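PDB 3HC1: metal-dependent phosphohydrolase, HDOD domain-containing, which is of unknown function but binds two iron ions in an all-helical HDOD domain of the metal-dependent phosphohydrolase superfamily. Local coordinates for residues V65-S70 and D300-L305. Sequence-based numbering, arbitrary orientation.
Sequences VHLANS and DELFLL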
ATOM      1  N   VAL A  65      18.218   8.737   3.283  1.00 27.33           N
ATOM      2  CA  VAL A  65      19.063   8.690   4.498  1.00 29.07           C
ATOM      3  C   VAL A  65      18.204   8.783   5.790  1.00 29.94           C
ATOM      4  O   VAL A  65      18.438   8.037   6.750  1.00 27.99           O
ATOM      5  CB  VAL A  65      20.169   9.766   4.448  1.00 26.93           C
ATOM      6  CG1 VAL A  65      21.052   9.707   5.683  1.00 26.59           C
ATOM      7  CG2 VAL A  65      20.988   9.561   3.198  1.00 25.80           C
ATOM      8  N   HIS A  66      17.173   9.635   5.774  1.00 28.91           N
ATOM      9  CA  HIS A  66      16.255   9.759   6.917  1.00 30.12           C
ATOM     10  C   HIS A  66      15.484   8.454   7.218  1.00 29.60           C
ATOM     11  O   HIS A  66      15.432   7.995   8.350  1.00 29.55           O
ATOM     12  CB  HIS A  66      15.297  10.941   6.703  1.00 29.57           C
ATOM     13  CG  HIS A  66      14.279  11.106   7.783  1.00 33.84           C
ATOM     14  ND1 HIS A  66      14.535  11.803   8.946  1.00 37.75           N
ATOM     15  CD2 HIS A  66      13.002  10.662   7.881  1.00 36.67           C
ATOM     16  CE1 HIS A  66      13.458  11.780   9.714  1.00 33.86           C
ATOM     17  NE2 HIS A  66      12.519  11.085   9.097  1.00 44.84           N
ATOM     18  N   LEU A  67      14.886   7.856   6.201  1.00 29.36           N
ATOM     19  CA  LEU A  67      14.145   6.597   6.404  1.00 27.44           C
ATOM     20  C   LEU A  67      15.120   5.489   6.809  1.00 27.18           C
ATOM     21  O   LEU A  67      14.810   4.710   7.683  1.00 27.42           O
ATOM     22  CB  LEU A  67      13.395   6.220   5.144  1.00 26.20           C
ATOM     23  CG  LEU A  67      12.459   5.018   5.187  1.00 29.79           C
ATOM     24  CD1 LEU A  67      11.477   5.121   6.412  1.00 31.57           C
ATOM     25  CD2 LEU A  67      11.726   4.947   3.852  1.00 20.13           C
ATOM     26  N   ALA A  68      16.311   5.464   6.192  1.00 27.99           N
ATOM     27  CA  ALA A  68      17.342   4.458   6.481  1.00 28.13           C
ATOM     28  C   ALA A  68      17.738   4.525   7.943  1.00 28.45           C
ATOM     29  O   ALA A  68      17.894   3.487   8.591  1.00 27.76           O
ATOM     30  CB  ALA A  68      18.608   4.652   5.580  1.00 26.37           C
ATOM     31  N   ASN A  69      17.836   5.741   8.473  1.00 27.09           N
ATOM     32  CA  ASN A  69      18.254   5.916   9.847  1.00 27.31           C
ATOM     33  C   ASN A  69      17.169   5.663  10.852  1.00 27.88           C
ATOM     34  O   ASN A  69      17.460   5.536  12.030  1.00 28.39           O
ATOM     35  CB  ASN A  69      18.860   7.304  10.090  1.00 26.98           C
ATOM     36  CG  ASN A  69      19.761   7.319  11.290  1.00 28.96           C
ATOM     37  OD1 ASN A  69      20.493   6.356  11.547  1.00 25.73           O
ATOM     38  ND2 ASN A  69      19.709   8.399  12.046  1.00 26.84           N
ATOM     39  N   SER A  70      15.922   5.559  10.412  1.00 29.08           N
ATOM     40  CA  SER A  70      14.843   5.269  11.343  1.00 31.26           C
ATOM     41  C   SER A  70      15.055   3.903  12.025  1.00 33.05           C
ATOM     42  O   SER A  70      15.648   2.983  11.440  1.00 29.67           O
ATOM     43  CB  SER A  70      13.486   5.334  10.647  1.00 30.57           C
ATOM     44  OG  SER A  70      13.335   4.293   9.716  1.00 33.60           O
ATOM     45  N   ASP A 300       3.313   7.796  11.608  1.00 30.05           N
ATOM     46  CA  ASP A 300       2.860   9.179  11.730  1.00 32.56           C
ATOM     47  C   ASP A 300       4.022  10.122  11.734  1.00 35.68           C
ATOM     48  O   ASP A 300       3.896  11.279  11.339  1.00 39.90           O
ATOM     49  CB  ASP A 300       2.072   9.371  13.014  1.00 32.29           C
ATOM     50  CG  ASP A 300       0.638   8.868  12.909  1.00 41.14           C
ATOM     51  OD1 ASP A 300       0.147   8.488  11.805  1.00 39.09           O
ATOM     52  OD2 ASP A 300      -0.017   8.867  13.966  1.00 52.37           O
ATOM     53  N   GLU A 301       5.164   9.645  12.187  1.00 37.37           N
ATOM     54  CA  GLU A 301       6.279  10.527  12.371  1.00 40.34           C
ATOM     55  C   GLU A 301       7.172  10.687  11.149  1.00 40.99           C
ATOM     56  O   GLU A 301       7.863  11.691  11.049  1.00 41.80           O
ATOM     57  CB  GLU A 301       7.062  10.091  13.597  1.00 42.41           C
ATOM     58  CG  GLU A 301       6.312  10.465  14.898  1.00 48.16           C
ATOM     59  CD  GLU A 301       6.561   9.490  16.052  1.00 56.18           C
ATOM     60  OE1 GLU A 301       7.690   8.961  16.181  1.00 58.43           O
ATOM     61  OE2 GLU A 301       5.605   9.256  16.827  1.00 63.03           O
ATOM     62  N   LEU A 302       7.103   9.768  10.188  1.00 40.38           N
ATOM     63  CA  LEU A 302       8.180   9.661   9.191  1.00 41.18           C
ATOM     64  C   LEU A 302       8.277  10.880   8.292  1.00 40.61           C
ATOM     65  O   LEU A 302       9.322  11.546   8.239  1.00 41.68           O
ATOM     66  CB  LEU A 302       8.031   8.414   8.325  1.00 40.00           C
ATOM     67  CG  LEU A 302       9.043   8.318   7.184  1.00 36.58           C
ATOM     68  CD1 LEU A 302      10.433   8.045   7.736  1.00 43.47           C
ATOM     69  CD2 LEU A 302       8.609   7.262   6.199  1.00 22.16           C
ATOM     70  N   PHE A 303       7.207  11.109   7.533  1.00 39.52           N
ATOM     71  CA  PHE A 303       7.059  12.316   6.748  1.00 36.40           C
ATOM     72  C   PHE A 303       5.771  12.938   7.271  1.00 36.41           C
ATOM     73  O   PHE A 303       4.788  12.214   7.589  1.00 30.62           O
ATOM     74  CB  PHE A 303       6.929  12.035   5.242  1.00 36.37           C
ATOM     75  CG  PHE A 303       8.134  11.350   4.605  1.00 34.85           C
ATOM     76  CD1 PHE A 303       9.397  11.933   4.638  1.00 37.79           C
ATOM     77  CD2 PHE A 303       7.981  10.131   3.920  1.00 32.36           C
ATOM     78  CE1 PHE A 303      10.489  11.314   4.038  1.00 33.34           C
ATOM     79  CE2 PHE A 303       9.060   9.504   3.307  1.00 27.20           C
ATOM     80  CZ  PHE A 303      10.322  10.098   3.369  1.00 38.99           C
ATOM     81  N   LEU A 304       5.798  14.271   7.338  1.00 34.37           N
ATOM     82  CA  LEU A 304       4.665  15.108   7.699  1.00 36.69           C
ATOM     83  C   LEU A 304       4.029  15.626   6.406  1.00 38.12           C
ATOM     84  O   LEU A 304       4.644  16.474   5.732  1.00 40.14           O
ATOM     85  CB  LEU A 304       5.188  16.306   8.538  1.00 37.53           C
ATOM     86  N   LEU A 305       2.838  15.141   6.034  1.00 36.27           N
ATOM     87  CA  LEU A 305       2.184  15.607   4.788  1.00 35.81           C
ATOM     88  C   LEU A 305       1.070  16.627   5.061  1.00 35.59           C
ATOM     89  O   LEU A 305       0.623  16.517   6.213  1.00 31.99           O
ATOM     90  CB  LEU A 305       1.568  14.453   4.024  1.00 36.40           C
ATOM     91  CG  LEU A 305       2.319  13.175   3.672  1.00 34.27           C
ATOM     92  CD1 LEU A 305       1.767  12.743   2.298  1.00 28.82           C
ATOM     93  CD2 LEU A 305       3.815  13.343   3.634  1.00 36.89           C
ATOM     94  OXT LEU A 305       0.586  17.458   4.194  1.00 24.78           O
TER
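Leu302 meets His66 and Leu67 where the last turn of the C-terminal helix 281-302 comes up against the end of helix 58-69, a helix-helix contact within the all-helical HDOD protein and away from its di-iron site. The two leucine side chains lie nearly perpendicular. CD1 of Leu67 faces both methyls of Leu302, lying 3.4 Å from CD1 and 3.6 Å from CD2 of that residue, and the first of these distances is tighter than ordinary van der Waals contact. The side chain of His66 instead runs antiparallel alongside that of Leu302. CG anti to the backbone N (chi1 177°) sets the imidazole beside Leu302, its CD2 3.7 Å from Leu302 CD1. Its neighbouring NE2 gives a weak, bent hydrogen bond to Leu302 O (3.3 Å, 125° at the hydrogen), the carbonyl oxygen standing obliquely to the ring. Cutting Leu302 back to alanine is likely to open a gap beside Leu67 CD1 and take the apolar neighbour from His66 CD2, although the backbone carbonyl would remain. Helices 82-108 and 116-136 line the leucine contact through Thr100 and Arg128, which touch Leu67. Within segment 300-305, CG of Leu302 stands 3.9 Å above the plane of the Phe303 ring, nearer its rim than its centre.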